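PDB 1UES: superoxide dismutase [Mn/Fe] from Porphyromonas gingivalis, which destroys superoxide radicals, dismuting them to oxygen and hydrogen peroxide at an active-site ion that can be manganese or iron. Local coordinates for residues A114-L118 against I136-P140. The protein carries 1 engineered substitution. Residues are numbered along the deposited sequence; the frame is centred on the assembly and turned at random.
Sequences AGTTL and IEKEP
The CA atoms of Ala114 and Lys138, 6.7 Å apart, are the closest such pair between the segments: here the C-terminal end of helix 104-116 and the residues leading out of it lie against strand 134-140, an outer strand of the chain's three-stranded antiparallel sheet. No hydrogen bond joins residues 114-118 to 136-140, and the strand's backbone pairs instead with 122-128, Glu137 with Trp125 and Glu139 with Trp123. Alternation along the strand directs Ile136 and Lys138 at the helix end and Glu137 and Glu139 away, where Glu139 OE2 forms a salt bridge with Lys148. Chi1 of Ile136 (-64°) sets its CG2 anti to its backbone N, 3.7 Å from Ala114 CB; both residues also touch Val124. Lys138 and Leu118 contribute the larger share of the contact, with Leu118 CB 3.8 Å from Lys138 CE. The bend of Lys138 at chi3 (83°) brings Lys138 CE within 3.4 Å of Ala114 O and 3.6 Å of Leu118 CA, and a second bend at chi4 leaves Lys138 NZ 3.9 Å from Thr117 O. The side chains of Thr117 and Lys138 cross at about a right angle; Thr117 OG1 is 3.8 Å from Lys138 CE, but its hydrogen bond goes to Thr113 O. Leu118 CD1 comes 3.9 Å from Glu139 N, beside the strand backbone. Helix and sheet of the C-terminal domain thus meet mainly through van der Waals contact, to which the ammonium near helix-end carbonyls may add a weak electrostatic attraction.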
loop_
_atom_site.group_PDB
_atom_site.type_symbol
_atom_site.label_atom_id
_atom_site.label_comp_id
_atom_site.label_asym_id
_atom_site.label_seq_id
_atom_site.Cartn_x
_atom_site.Cartn_y
_atom_site.Cartn_z
ATOM N N ALA A 114 12.246 1.790 11.078
ATOM C CA ALA A 114 11.246 2.774 10.691
ATOM C C ALA A 114 10.506 2.297 9.432
ATOM O O ALA A 114 9.291 2.483 9.294
ATOM C CB ALA A 114 11.924 4.117 10.423
ATOM N N GLY A 115 11.248 1.685 8.515
ATOM C CA GLY A 115 10.646 1.201 7.283
ATOM C C GLY A 115 9.740 0.014 7.511
ATOM O O GLY A 115 8.652 -0.085 6.934
ATOM N N THR A 116 10.189 -0.892 8.373
ATOM C CA THR A 116 9.422 -2.083 8.687
ATOM C C THR A 116 8.147 -1.779 9.477
ATOM O O THR A 116 7.110 -2.421 9.242
ATOM C CB THR A 116 10.292 -3.095 9.486
ATOM O OG1 THR A 116 11.395 -3.533 8.677
ATOM C CG2 THR A 116 9.476 -4.313 9.874
ATOM N N THR A 117 8.200 -0.800 10.385
ATOM C CA THR A 117 7.036 -0.471 11.198
ATOM C C THR A 117 6.061 0.526 10.567
ATOM O O THR A 117 5.045 0.859 11.169
ATOM C CB THR A 117 7.425 0.046 12.611
ATOM O OG1 THR A 117 8.167 1.264 12.493
ATOM C CG2 THR A 117 8.255 -1.009 13.370
ATOM N N LEU A 118 6.349 0.999 9.359
ATOM C CA LEU A 118 5.431 1.921 8.696
ATOM C C LEU A 118 4.237 1.086 8.211
ATOM O O LEU A 118 4.389 0.184 7.373
ATOM C CB LEU A 118 6.129 2.605 7.518
ATOM C CG LEU A 118 5.458 3.840 6.893
ATOM C CD1 LEU A 118 6.494 4.669 6.155
ATOM C CD2 LEU A 118 4.372 3.405 5.939
ATOM N N ILE A 136 14.984 10.807 10.710
ATOM C CA ILE A 136 14.399 9.712 9.951
ATOM C C ILE A 136 12.918 10.063 9.957
ATOM O O ILE A 136 12.316 10.248 11.019
ATOM C CB ILE A 136 14.644 8.363 10.626
ATOM C CG1 ILE A 136 16.152 8.085 10.644
ATOM C CG2 ILE A 136 13.824 7.278 9.921
ATOM C CD1 ILE A 136 16.550 6.742 11.137
ATOM N N GLU A 137 12.347 10.210 8.767
ATOM C CA GLU A 137 10.944 10.575 8.625
ATOM C C GLU A 137 10.132 9.434 8.034
ATOM O O GLU A 137 10.534 8.839 7.049
ATOM C CB GLU A 137 10.812 11.796 7.703
ATOM C CG GLU A 137 11.674 12.976 8.087
ATOM C CD GLU A 137 11.115 13.748 9.271
ATOM O OE1 GLU A 137 9.895 13.621 9.557
ATOM O OE2 GLU A 137 11.892 14.487 9.905
ATOM N N LYS A 138 8.999 9.117 8.645
ATOM C CA LYS A 138 8.125 8.074 8.110
ATOM C C LYS A 138 7.043 8.824 7.332
ATOM O O LYS A 138 6.303 9.640 7.903
ATOM C CB LYS A 138 7.513 7.248 9.243
ATOM C CG LYS A 138 8.490 6.255 9.890
ATOM C CD LYS A 138 7.882 5.634 11.134
ATOM C CE LYS A 138 6.995 4.462 10.774
ATOM N NZ LYS A 138 5.558 4.735 11.108
ATOM N N GLU A 139 6.960 8.565 6.027
ATOM C CA GLU A 139 6.015 9.272 5.180
ATOM C C GLU A 139 4.961 8.352 4.576
ATOM O O GLU A 139 5.223 7.630 3.595
ATOM C CB GLU A 139 6.780 9.994 4.055
ATOM C CG GLU A 139 7.726 11.064 4.543
ATOM C CD GLU A 139 6.989 12.329 4.948
ATOM O OE1 GLU A 139 5.738 12.321 4.952
ATOM O OE2 GLU A 139 7.654 13.332 5.273
ATOM N N PRO A 140 3.753 8.352 5.154
ATOM C CA PRO A 140 2.724 7.484 4.584
ATOM C C PRO A 140 2.348 7.916 3.161
ATOM O O PRO A 140 2.371 9.106 2.806
ATOM C CB PRO A 140 1.539 7.632 5.531
ATOM C CG PRO A 140 2.123 8.266 6.805
ATOM C CD PRO A 140 3.280 9.102 6.330
#